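PDB 1SH7: extracellular subtilisin-like serine proteinase from Vibrio sp. PA-44, which probably hydrolyses internal peptide bonds of proteins as a calcium-dependent, cold-adapted serine endopeptidase of the subtilase family. Local coordinates for residues 4-9 against 202-207; 44-49 against 80-85; 71-76 against 206-211. All coordinates share one frame; numbering follows the deposited sequence. Where two conformers were deposited one is given.

Overall arrangement
The three contacts are neighbours in the subtilase domain, with centres about 9 to 13 Å apart, and contacts 1 and 3 both use strand 204-207 of the two-stranded hairpin 204-207/213-216. These two share Ser-206 and Ala-207: contact 1 meets the N-terminal helix and is partly buried, whereas contact 3 is buried against helix 70-79. Contact 2, also partly buried, joins two surface loops about 9 Å from contact 3, centre to centre. Chemistry follows place: an indole N-H on backbone carbonyls in contact 1, a carboxylate on backbone N-H groups in contact 2, and close carbon packing with one hydroxyl bond in contact 3.

Contact 1. Residues 4-9 against 202-207; sequences AIWGLD and SQIKSA. With CA (calcium ion), chain E.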
ATOM      1  N   ALA A   4      13.358  10.107 -11.155  1.00 18.57           N
ATOM      2  CA  ALA A   4      12.386   9.400 -10.342  1.00 16.29           C
ATOM      3  C   ALA A   4      12.111  10.200  -9.091  1.00 14.40           C
ATOM      4  O   ALA A   4      12.996  10.843  -8.557  1.00 13.36           O
ATOM      5  CB  ALA A   4      12.863   7.988  -9.986  1.00 16.34           C
ATOM      6  N   ILE A   5      10.860  10.197  -8.666  1.00 12.33           N
ATOM      7  CA  ILE A   5      10.467  10.841  -7.435  1.00 11.66           C
ATOM      8  C   ILE A   5      11.009  10.013  -6.296  1.00 10.80           C
ATOM      9  O   ILE A   5      11.363   8.832  -6.479  1.00 10.57           O
ATOM     10  CB  ILE A   5       8.934  11.050  -7.325  1.00 11.51           C
ATOM     11  CG1 ILE A   5       8.187   9.734  -7.531  1.00 11.60           C
ATOM     12  CG2 ILE A   5       8.463  12.101  -8.334  1.00 11.47           C
ATOM     13  CD1 ILE A   5       6.713   9.825  -7.153  1.00 11.83           C
ATOM     14  N   TRP A   6      11.115  10.633  -5.128  1.00 10.67           N
ATOM     15  CA  TRP A   6      12.018  10.083  -4.095  1.00 10.54           C
ATOM     16  C   TRP A   6      11.589   8.748  -3.518  1.00  9.86           C
ATOM     17  O   TRP A   6      12.435   7.958  -3.161  1.00 10.17           O
ATOM     18  CB  TRP A   6      12.230  11.069  -2.946  1.00 10.49           C
ATOM     19  CG  TRP A   6      11.170  11.046  -1.885  1.00  9.87           C
ATOM     20  CD1 TRP A   6      10.069  11.876  -1.772  1.00 10.82           C
ATOM     21  CD2 TRP A   6      11.148  10.201  -0.735  1.00 10.11           C
ATOM     22  NE1 TRP A   6       9.348  11.556  -0.645  1.00 10.20           N
ATOM     23  CE2 TRP A   6       9.985  10.533   0.017  1.00 12.57           C
ATOM     24  CE3 TRP A   6      11.957   9.147  -0.287  1.00 11.82           C
ATOM     25  CZ2 TRP A   6       9.652   9.882   1.220  1.00 11.83           C
ATOM     26  CZ3 TRP A   6      11.624   8.506   0.892  1.00 11.84           C
ATOM     27  CH2 TRP A   6      10.479   8.878   1.637  1.00 12.36           C
ATOM     28  N   GLY A   7      10.293   8.512  -3.382  1.00 11.41           N
ATOM     29  CA  GLY A   7       9.781   7.262  -2.794  1.00 10.70           C
ATOM     30  C   GLY A   7      10.175   6.056  -3.615  1.00 11.15           C
ATOM     31  O   GLY A   7      10.720   5.060  -3.102  1.00 11.00           O
ATOM     32  N   LEU A   8       9.953   6.174  -4.924  1.00 10.34           N
ATOM     33  CA  LEU A   8      10.360   5.140  -5.851  1.00 10.31           C
ATOM     34  C   LEU A   8      11.881   4.994  -5.844  1.00 10.26           C
ATOM     35  O   LEU A   8      12.421   3.881  -5.812  1.00  9.48           O
ATOM     36  CB  LEU A   8       9.881   5.468  -7.268  1.00 10.16           C
ATOM     37  CG  LEU A   8       8.387   5.640  -7.531  1.00 11.58           C
ATOM     38  CD1 LEU A   8       8.197   5.895  -9.014  1.00 11.08           C
ATOM     39  CD2 LEU A   8       7.592   4.440  -7.033  1.00 12.72           C
ATOM     40  N   ASP A   9      12.558   6.136  -5.875  1.00 10.33           N
ATOM     41  CA  ASP A   9      14.012   6.226  -5.842  1.00 10.31           C
ATOM     42  C   ASP A   9      14.584   5.486  -4.624  1.00 10.46           C
ATOM     43  O   ASP A   9      15.581   4.758  -4.732  1.00 11.19           O
ATOM     44  CB  ASP A   9      14.426   7.695  -5.787  1.00  9.91           C
ATOM     45  CG  ASP A   9      15.923   7.902  -5.947  1.00 12.66           C
ATOM     46  OD1 ASP A   9      16.338   9.097  -5.985  1.00 11.22           O
ATOM     47  OD2 ASP A   9      16.744   6.967  -6.056  1.00  8.88           O
ATOM     48  N   SER A 202       6.125  10.528   3.382  1.00 10.40           N
ATOM     49  CA  SER A 202       6.153  11.979   3.437  1.00 10.40           C
ATOM     50  C   SER A 202       6.438  12.579   2.055  1.00 11.09           C
ATOM     51  O   SER A 202       7.361  12.153   1.370  1.00 10.41           O
ATOM     52  CB  SER A 202       7.177  12.431   4.477  1.00 10.68           C
ATOM     53  OG  SER A 202       6.640  12.211   5.793  1.00 10.63           O
ATOM     54  N   GLN A 203       5.593  13.536   1.646  1.00 11.15           N
ATOM     55  CA  GLN A 203       5.754  14.282   0.400  1.00 11.72           C
ATOM     56  C   GLN A 203       5.800  13.374  -0.783  1.00 10.56           C
ATOM     57  O   GLN A 203       6.804  13.311  -1.521  1.00 10.30           O
ATOM     58  CB  GLN A 203       6.989  15.155   0.478  1.00 11.65           C
ATOM     59  CG  GLN A 203       6.748  16.298   1.366  1.00 17.53           C
ATOM     60  CD  GLN A 203       7.758  16.409   2.426  1.00 25.97           C
ATOM     61  OE1 GLN A 203       8.902  16.816   2.153  1.00 28.88           O
ATOM     62  NE2 GLN A 203       7.371  16.048   3.651  1.00 30.94           N
ATOM     63  N   ILE A 204       4.718  12.631  -0.957  1.00  8.50           N
ATOM     64  CA  ILE A 204       4.617  11.701  -2.084  1.00  8.95           C
ATOM     65  C   ILE A 204       3.740  12.256  -3.206  1.00  9.04           C
ATOM     66  O   ILE A 204       2.537  12.536  -2.999  1.00 10.54           O
ATOM     67  CB  ILE A 204       4.014  10.315  -1.634  1.00  8.44           C
ATOM     68  CG1 ILE A 204       4.849   9.666  -0.515  1.00  9.78           C
ATOM     69  CG2 ILE A 204       3.882   9.379  -2.811  1.00  8.48           C
ATOM     70  CD1 ILE A 204       6.292   9.422  -0.843  1.00 11.38           C
ATOM     71  N   LYS A 205       4.320  12.374  -4.391  1.00  9.55           N
ATOM     72  CA  LYS A 205       3.583  12.849  -5.564  1.00 10.53           C
ATOM     73  C   LYS A 205       2.870  11.693  -6.260  1.00 10.25           C
ATOM     74  O   LYS A 205       3.485  10.686  -6.587  1.00 10.26           O
ATOM     75  CB  LYS A 205       4.491  13.523  -6.568  1.00 11.43           C
ATOM     76  CG  LYS A 205       3.718  14.189  -7.705  1.00 12.48           C
ATOM     77  CD  LYS A 205       4.662  14.834  -8.694  1.00 16.51           C
ATOM     78  CE  LYS A 205       3.858  15.497  -9.792  1.00 18.33           C
ATOM     79  NZ  LYS A 205       4.756  16.302 -10.612  1.00 21.54           N
ATOM     80  N   SER A 206       1.597  11.888  -6.581  1.00 10.29           N
ATOM     81  CA  SER A 206       0.846  10.867  -7.336  1.00  9.97           C
ATOM     82  C   SER A 206      -0.409  11.456  -7.976  1.00 10.29           C
ATOM     83  O   SER A 206      -0.715  12.628  -7.800  1.00  9.84           O
ATOM     84  CB  SER A 206       0.459   9.709  -6.409  1.00  9.82           C
ATOM     85  OG  SER A 206       0.054   8.560  -7.118  1.00  8.03           O
ATOM     86  N   ALA A 207      -1.154  10.622  -8.689  1.00 10.62           N
ATOM     87  CA  ALA A 207      -2.410  11.023  -9.337  1.00 11.14           C
ATOM     88  C   ALA A 207      -3.462  11.597  -8.374  1.00 11.10           C
ATOM     89  O   ALA A 207      -3.453  11.289  -7.189  1.00 10.83           O
ATOM     90  CB  ALA A 207      -2.986   9.854 -10.104  1.00 12.38           C
TER
HETATM   91 CA    CA E1292      17.291   4.638  -6.506  1.00 11.52          CA
HETATM   92  O   HOH W   1      18.809   3.226  -7.523  1.00 12.63           O
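Ile-5 and Lys-205 mark the nearest backbone approach, their CA atoms 7.4 Å apart, so the first turn of helix 6-11 and strand 204-207 meet through side chains and carbonyls. The strand is one arm of the antiparallel hairpin 204-207/213-216 of the subtilisin-like fold, and Ile-5 is the N-cap residue of the N-terminal helix. Trp-6 carries the polar part. Its indole N-H points at the bend before the strand, where Trp-6 NE1 donates to Ser-202 O at 2.9 Å. The acceptor lies in the indole plane, and the C=O...N angle of 168° puts the nitrogen almost in line with the carbonyl. The N-H itself is less well aimed, at 138°. A second, weak bond runs from Trp-6 NE1 to Gln-203 O at 3.2 Å, so one N-H is divided between successive carbonyls at the ring edge. Ile-204 crosses the indole at about a right angle, and Ile-204 CD1 lies 4.0 Å from Trp-6 CE2. At the other end of this helical turn, Asp-9, which takes no part in the contact with the strand, binds calcium through both its backbone O and OD2, in a site completed by Asp-12, Gln-13, Asp-19, Asn-21 and water. Ile-5 has CG1 between its own backbone N and carbonyl carbon (chi1 54°), and from there Ile-5 CD1 reaches within 3.4 Å of Lys-205 O.

Contact 2. Residues 44-49 against 80-85; sequences HEEFGG and GSQYGV
Glu-46 and Gly-80 bring the two loops together, with CA atoms 4.5 Å apart and Ser-81 N donating to Glu-46 O at 2.9 Å. The Glu-46 side chain does most of the remaining work. It folds back at chi2, which turns the carboxylate onto the backbone of 82-83. There Glu-46 OE2 accepts from Gln-82 N at 2.9 Å, and Glu-46 OE1 from Tyr-83 N at 3.0 Å. Both oxygens use their syn lone pairs, and the N-H...O angles of 162° and 156° show that each bond is fairly straight. In the subtilisin-like fold, this joins the loop between strands 32-37 and 51-56 to the loop that follows helix 70-79, the helix that begins at the predicted catalytic histidine. The carboxylate thus grips successive N-H groups just beyond the C-terminal end of that helix. Gly-80, with no side chain, lets the acid come close: Glu-46 OE1 lies 3.3 Å from Gly-80 CA, at a position that a beta carbon would overlap. Around the carboxylate, Gln-82 CB touches OE2, and Tyr-83 lends its CB and CD1 to OE1, while Gln-82 CB also lies over the centre of one face of the Tyr-83 ring. Within the 44-49 loop, His-44 ND1 accepts from Glu-46 N at 3.0 Å, the donor lying in the imidazole plane and the bond nearly straight.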
ATOM      1  N   HIS A  44      -7.776   8.363 -15.283  1.00 15.44           N
ATOM      2  CA  HIS A  44      -6.550   9.101 -15.061  1.00 14.02           C
ATOM      3  C   HIS A  44      -5.463   8.613 -16.030  1.00 13.89           C
ATOM      4  O   HIS A  44      -5.338   7.411 -16.281  1.00 14.14           O
ATOM      5  CB  HIS A  44      -6.066   9.010 -13.610  1.00 13.29           C
ATOM      6  CG  HIS A  44      -5.043  10.046 -13.279  1.00 12.46           C
ATOM      7  ND1 HIS A  44      -3.787  10.030 -13.840  1.00 13.55           N
ATOM      8  CD2 HIS A  44      -5.127  11.196 -12.574  1.00 13.35           C
ATOM      9  CE1 HIS A  44      -3.110  11.090 -13.430  1.00 12.44           C
ATOM     10  NE2 HIS A  44      -3.903  11.815 -12.659  1.00 12.86           N
ATOM     11  N   GLU A  45      -4.662   9.535 -16.555  1.00 14.68           N
ATOM     12  CA  GLU A  45      -3.647   9.168 -17.561  1.00 15.08           C
ATOM     13  C   GLU A  45      -2.580   8.228 -17.024  1.00 14.87           C
ATOM     14  O   GLU A  45      -1.914   7.519 -17.778  1.00 15.39           O
ATOM     15  CB  GLU A  45      -2.958  10.410 -18.131  1.00 15.46           C
ATOM     16  CG  GLU A  45      -2.076  11.172 -17.143  1.00 17.40           C
ATOM     17  CD  GLU A  45      -1.621  12.521 -17.683  1.00 20.72           C
ATOM     18  OE1 GLU A  45      -1.924  12.780 -18.858  1.00 26.62           O
ATOM     19  OE2 GLU A  45      -0.940  13.296 -16.963  1.00 21.08           O
ATOM     20  N   GLU A  46      -2.387   8.231 -15.722  1.00 14.67           N
ATOM     21  CA  GLU A  46      -1.383   7.363 -15.104  1.00 14.75           C
ATOM     22  C   GLU A  46      -1.687   5.891 -15.278  1.00 14.81           C
ATOM     23  O   GLU A  46      -0.783   5.059 -15.206  1.00 15.48           O
ATOM     24  CB  GLU A  46      -1.284   7.671 -13.604  1.00 14.31           C
ATOM     25  CG  GLU A  46      -0.336   8.798 -13.257  1.00 14.75           C
ATOM     26  CD  GLU A  46       1.120   8.374 -13.380  1.00 13.74           C
ATOM     27  OE1 GLU A  46       1.721   7.931 -12.362  1.00  9.38           O
ATOM     28  OE2 GLU A  46       1.660   8.472 -14.503  1.00 12.62           O
ATOM     29  N   PHE A  47      -2.958   5.539 -15.479  1.00 14.15           N
ATOM     30  CA  PHE A  47      -3.287   4.140 -15.522  1.00 15.11           C
ATOM     31  C   PHE A  47      -3.281   3.539 -16.921  1.00 15.41           C
ATOM     32  O   PHE A  47      -3.192   2.328 -17.038  1.00 15.95           O
ATOM     33  CB  PHE A  47      -4.598   3.835 -14.780  1.00 14.36           C
ATOM     34  CG  PHE A  47      -4.616   4.341 -13.351  1.00 13.99           C
ATOM     35  CD1 PHE A  47      -3.657   3.925 -12.437  1.00 12.47           C
ATOM     36  CD2 PHE A  47      -5.579   5.257 -12.933  1.00 13.31           C
ATOM     37  CE1 PHE A  47      -3.641   4.425 -11.118  1.00 12.51           C
ATOM     38  CE2 PHE A  47      -5.566   5.761 -11.630  1.00 14.01           C
ATOM     39  CZ  PHE A  47      -4.572   5.337 -10.722  1.00 13.87           C
ATOM     40  N   GLY A  48      -3.375   4.358 -17.967  1.00 16.50           N
ATOM     41  CA  GLY A  48      -3.389   3.847 -19.328  1.00 16.77           C
ATOM     42  C   GLY A  48      -4.365   2.688 -19.546  1.00 16.92           C
ATOM     43  O   GLY A  48      -4.006   1.670 -20.159  1.00 17.87           O
ATOM     44  N   GLY A  49      -5.579   2.802 -19.003  1.00 15.82           N
ATOM     45  CA  GLY A  49      -6.569   1.750 -19.138  1.00 15.65           C
ATOM     46  C   GLY A  49      -6.505   0.548 -18.207  1.00 15.26           C
ATOM     47  O   GLY A  49      -7.413  -0.285 -18.234  1.00 15.24           O
ATOM     48  N   GLY A  80       0.714   3.722 -11.152  1.00 10.60           N
ATOM     49  CA  GLY A  80       0.851   4.778 -12.135  1.00 10.57           C
ATOM     50  C   GLY A  80       2.093   4.643 -12.976  1.00 10.82           C
ATOM     51  O   GLY A  80       3.144   4.257 -12.494  1.00 10.44           O
ATOM     52  N   SER A  81       1.974   4.971 -14.260  1.00 12.20           N
ATOM     53  CA  SER A  81       3.123   4.916 -15.169  1.00 12.59           C
ATOM     54  C   SER A  81       4.341   5.761 -14.712  1.00 13.01           C
ATOM     55  O   SER A  81       5.477   5.280 -14.726  1.00 12.69           O
ATOM     56  CB  SER A  81       2.680   5.401 -16.544  0.60 12.95           C
ATOM     57  OG  SER A  81       3.749   5.353 -17.446  0.65 15.99           O
ATOM     58  N   GLN A  82       4.120   7.017 -14.334  1.00 12.89           N
ATOM     59  CA  GLN A  82       5.242   7.891 -13.984  1.00 13.60           C
ATOM     60  C   GLN A  82       5.601   7.727 -12.519  1.00 12.97           C
ATOM     61  O   GLN A  82       6.772   7.727 -12.161  1.00 11.77           O
ATOM     62  CB  GLN A  82       4.924   9.372 -14.222  1.00 15.06           C
ATOM     63  CG  GLN A  82       4.769   9.808 -15.675  1.00 19.46           C
ATOM     64  CD  GLN A  82       4.680  11.336 -15.775  1.00 23.92           C
ATOM     65  OE1 GLN A  82       3.583  11.909 -15.748  1.00 27.94           O
ATOM     66  NE2 GLN A  82       5.829  11.989 -15.829  1.00 27.28           N
ATOM     67  N   TYR A  83       4.576   7.633 -11.668  1.00 11.72           N
ATOM     68  CA  TYR A  83       4.784   7.746 -10.243  1.00 11.82           C
ATOM     69  C   TYR A  83       4.459   6.481  -9.460  1.00 11.79           C
ATOM     70  O   TYR A  83       4.407   6.530  -8.243  1.00 11.41           O
ATOM     71  CB  TYR A  83       3.976   8.942  -9.705  1.00 11.19           C
ATOM     72  CG  TYR A  83       4.325  10.230 -10.396  1.00 12.73           C
ATOM     73  CD1 TYR A  83       3.341  11.001 -11.030  1.00 12.08           C
ATOM     74  CD2 TYR A  83       5.673  10.632 -10.527  1.00 13.13           C
ATOM     75  CE1 TYR A  83       3.678  12.192 -11.673  1.00 14.28           C
ATOM     76  CE2 TYR A  83       6.013  11.831 -11.177  1.00 14.55           C
ATOM     77  CZ  TYR A  83       5.019  12.592 -11.741  1.00 14.91           C
ATOM     78  OH  TYR A  83       5.340  13.755 -12.374  1.00 16.39           O
ATOM     79  N   GLY A  84       4.332   5.337 -10.134  1.00 11.26           N
ATOM     80  CA  GLY A  84       3.995   4.108  -9.432  1.00 10.74           C
ATOM     81  C   GLY A  84       5.111   3.095  -9.415  1.00 10.30           C
ATOM     82  O   GLY A  84       6.059   3.143 -10.235  1.00  9.96           O
ATOM     83  N   VAL A  85       4.967   2.136  -8.504  1.00 10.10           N
ATOM     84  CA  VAL A  85       5.956   1.065  -8.289  1.00 10.66           C
ATOM     85  C   VAL A  85       5.884  -0.042  -9.361  1.00 10.76           C
ATOM     86  O   VAL A  85       6.912  -0.536  -9.848  1.00 12.43           O
ATOM     87  CB  VAL A  85       5.749   0.477  -6.888  1.00 10.43           C
ATOM     88  CG1 VAL A  85       6.620  -0.714  -6.632  1.00  9.50           C
ATOM     89  CG2 VAL A  85       5.986   1.558  -5.810  1.00 11.51           C
TER

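Contact 3. Residues 71-76 against 206-211; sequences GTHVAG and SAWYDG
His-73 and Ser-206 meet in the tight half of this contact, where helix 70-79 of the subtilase fold lies against the end of strand 204-207. Ser-206 CB sits over the centre of one imidazole face, 3.4 Å from the centroid of the His-73 ring and only 5° off its normal, a close CH-pi contact. The serine hydroxyl, anti to the backbone N (chi1 -165°), is carried toward the helix, and Ser-206 OG donates to His-73 O at 2.8 Å, in the carbonyl plane and on a lone pair. Gly-76 permits this approach: Ser-206 OG is 3.3 Å from Gly-76 C, and a beta carbon on Gly-76 would overlap that oxygen. Backbones are equally close alongside, with His-73 CA 3.0 Å from Ala-207 O in a CA-H...O contact. Beyond Ala-207 the packing slackens. Thr-72 CG2 still meets Ala-207 CB at 3.6 Å, and its OG1 turns to Asp-66 and Asn-41 N instead of the strand. The indole of Trp-208 comes in edge-on, with Trp-208 CE3 4.2 Å from His-73 CB. The chain then enters a type I turn, 208-211, whose Tyr-209 ring extends beyond the helix and touches it little, and whose Asp-210 is exposed. His-73 NE2 has weak hydrogen bonds with Ile-204 O and Lys-214 O from the two hairpin strands. Because both partners are carbonyl oxygens, NE2 probably carries a proton, and with Ser-206 CB against the ring face they probably fix the rotation of a buried imidazole.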
ATOM      1  N   GLY A  71      -7.934   7.877  -2.796  1.00 10.78           N
ATOM      2  CA  GLY A  71      -7.960   6.598  -3.486  1.00 10.44           C
ATOM      3  C   GLY A  71      -7.193   6.570  -4.791  1.00 10.08           C
ATOM      4  O   GLY A  71      -6.457   5.606  -5.078  1.00  8.79           O
ATOM      5  N   THR A  72      -7.367   7.610  -5.593  1.00  9.89           N
ATOM      6  CA  THR A  72      -6.653   7.722  -6.858  1.00 10.19           C
ATOM      7  C   THR A  72      -5.154   7.861  -6.625  1.00 10.07           C
ATOM      8  O   THR A  72      -4.350   7.291  -7.363  1.00  9.44           O
ATOM      9  CB  THR A  72      -7.168   8.954  -7.659  1.00  9.98           C
ATOM     10  OG1 THR A  72      -8.520   8.731  -8.097  1.00 10.29           O
ATOM     11  CG2 THR A  72      -6.374   9.160  -8.955  1.00 11.75           C
ATOM     12  N   HIS A  73      -4.799   8.640  -5.613  1.00 10.14           N
ATOM     13  CA  HIS A  73      -3.398   8.934  -5.308  1.00 10.25           C
ATOM     14  C   HIS A  73      -2.707   7.641  -4.853  1.00 10.80           C
ATOM     15  O   HIS A  73      -1.628   7.315  -5.323  1.00 10.37           O
ATOM     16  CB  HIS A  73      -3.359  10.009  -4.247  1.00 10.60           C
ATOM     17  CG  HIS A  73      -2.008  10.560  -3.957  1.00  9.31           C
ATOM     18  ND1 HIS A  73      -1.103   9.917  -3.136  1.00  9.32           N
ATOM     19  CD2 HIS A  73      -1.437  11.734  -4.315  1.00  8.57           C
ATOM     20  CE1 HIS A  73      -0.019  10.668  -3.020  1.00  8.42           C
ATOM     21  NE2 HIS A  73      -0.199  11.777  -3.723  1.00  8.36           N
ATOM     22  N   VAL A  74      -3.403   6.887  -4.003  1.00 10.44           N
ATOM     23  CA  VAL A  74      -2.925   5.588  -3.533  1.00 10.59           C
ATOM     24  C   VAL A  74      -2.777   4.637  -4.705  1.00 10.66           C
ATOM     25  O   VAL A  74      -1.731   3.998  -4.842  1.00 10.97           O
ATOM     26  CB  VAL A  74      -3.894   5.020  -2.469  1.00 10.46           C
ATOM     27  CG1 VAL A  74      -3.667   3.551  -2.205  1.00 11.91           C
ATOM     28  CG2 VAL A  74      -3.785   5.835  -1.167  1.00 12.36           C
ATOM     29  N   ALA A  75      -3.793   4.550  -5.574  1.00 10.63           N
ATOM     30  CA  ALA A  75      -3.707   3.665  -6.731  1.00 10.35           C
ATOM     31  C   ALA A  75      -2.565   4.075  -7.638  1.00 10.18           C
ATOM     32  O   ALA A  75      -1.881   3.225  -8.209  1.00  9.75           O
ATOM     33  CB  ALA A  75      -5.030   3.637  -7.536  1.00 11.48           C
ATOM     34  N   GLY A  76      -2.344   5.381  -7.765  1.00  9.49           N
ATOM     35  CA  GLY A  76      -1.227   5.858  -8.574  1.00 10.01           C
ATOM     36  C   GLY A  76       0.147   5.426  -8.055  1.00  9.81           C
ATOM     37  O   GLY A  76       1.062   5.176  -8.847  1.00  9.07           O
ATOM     38  N   SER A 206       1.597  11.888  -6.581  1.00 10.29           N
ATOM     39  CA  SER A 206       0.846  10.867  -7.336  1.00  9.97           C
ATOM     40  C   SER A 206      -0.409  11.456  -7.976  1.00 10.29           C
ATOM     41  O   SER A 206      -0.715  12.628  -7.800  1.00  9.84           O
ATOM     42  CB  SER A 206       0.459   9.709  -6.409  1.00  9.82           C
ATOM     43  OG  SER A 206       0.054   8.560  -7.118  1.00  8.03           O
ATOM     44  N   ALA A 207      -1.154  10.622  -8.689  1.00 10.62           N
ATOM     45  CA  ALA A 207      -2.410  11.023  -9.337  1.00 11.14           C
ATOM     46  C   ALA A 207      -3.462  11.597  -8.374  1.00 11.10           C
ATOM     47  O   ALA A 207      -3.453  11.289  -7.189  1.00 10.83           O
ATOM     48  CB  ALA A 207      -2.986   9.854 -10.104  1.00 12.38           C
ATOM     49  N   TRP A 208      -4.326  12.475  -8.884  1.00 10.05           N
ATOM     50  CA  TRP A 208      -5.428  13.056  -8.124  1.00 10.25           C
ATOM     51  C   TRP A 208      -6.756  12.885  -8.879  1.00 10.97           C
ATOM     52  O   TRP A 208      -6.769  12.652 -10.101  1.00 10.75           O
ATOM     53  CB  TRP A 208      -5.142  14.532  -7.859  1.00  9.96           C
ATOM     54  CG  TRP A 208      -5.915  15.155  -6.691  1.00 10.33           C
ATOM     55  CD1 TRP A 208      -6.728  16.276  -6.731  1.00 11.97           C
ATOM     56  CD2 TRP A 208      -5.914  14.717  -5.323  1.00 12.39           C
ATOM     57  NE1 TRP A 208      -7.202  16.558  -5.472  1.00 11.33           N
ATOM     58  CE2 TRP A 208      -6.721  15.615  -4.592  1.00 13.57           C
ATOM     59  CE3 TRP A 208      -5.264  13.678  -4.623  1.00 12.44           C
ATOM     60  CZ2 TRP A 208      -6.945  15.464  -3.205  1.00 14.37           C
ATOM     61  CZ3 TRP A 208      -5.464  13.550  -3.245  1.00 12.97           C
ATOM     62  CH2 TRP A 208      -6.294  14.443  -2.555  1.00 13.13           C
ATOM     63  N   TYR A 209      -7.882  12.964  -8.168  1.00 11.64           N
ATOM     64  CA  TYR A 209      -9.170  12.605  -8.783  1.00 12.39           C
ATOM     65  C   TYR A 209      -9.601  13.515  -9.934  1.00 12.50           C
ATOM     66  O   TYR A 209     -10.442  13.121 -10.781  1.00 12.26           O
ATOM     67  CB  TYR A 209     -10.279  12.587  -7.730  1.00 12.41           C
ATOM     68  CG  TYR A 209     -10.818  13.926  -7.329  1.00 14.18           C
ATOM     69  CD1 TYR A 209     -10.183  14.699  -6.358  1.00 14.51           C
ATOM     70  CD2 TYR A 209     -11.993  14.419  -7.892  1.00 16.27           C
ATOM     71  CE1 TYR A 209     -10.695  15.928  -5.970  1.00 16.51           C
ATOM     72  CE2 TYR A 209     -12.513  15.661  -7.517  1.00 15.17           C
ATOM     73  CZ  TYR A 209     -11.855  16.406  -6.566  1.00 16.19           C
ATOM     74  OH  TYR A 209     -12.324  17.617  -6.175  1.00 15.99           O
ATOM     75  N   ASP A 210      -9.055  14.723  -9.962  1.00 12.68           N
ATOM     76  CA  ASP A 210      -9.399  15.692 -11.015  1.00 13.38           C
ATOM     77  C   ASP A 210      -8.639  15.490 -12.322  1.00 13.44           C
ATOM     78  O   ASP A 210      -8.815  16.276 -13.243  1.00 13.53           O
ATOM     79  CB  ASP A 210      -9.244  17.137 -10.509  1.00 13.79           C
ATOM     80  CG  ASP A 210      -7.794  17.500 -10.121  1.00 15.23           C
ATOM     81  OD1 ASP A 210      -7.602  18.632  -9.611  1.00 14.84           O
ATOM     82  OD2 ASP A 210      -6.807  16.723 -10.306  1.00 16.04           O
ATOM     83  N   GLY A 211      -7.819  14.435 -12.424  1.00 13.00           N
ATOM     84  CA  GLY A 211      -7.020  14.214 -13.612  1.00 12.93           C
ATOM     85  C   GLY A 211      -5.607  14.756 -13.581  1.00 12.36           C
ATOM     86  O   GLY A 211      -4.807  14.435 -14.470  1.00 13.54           O
TER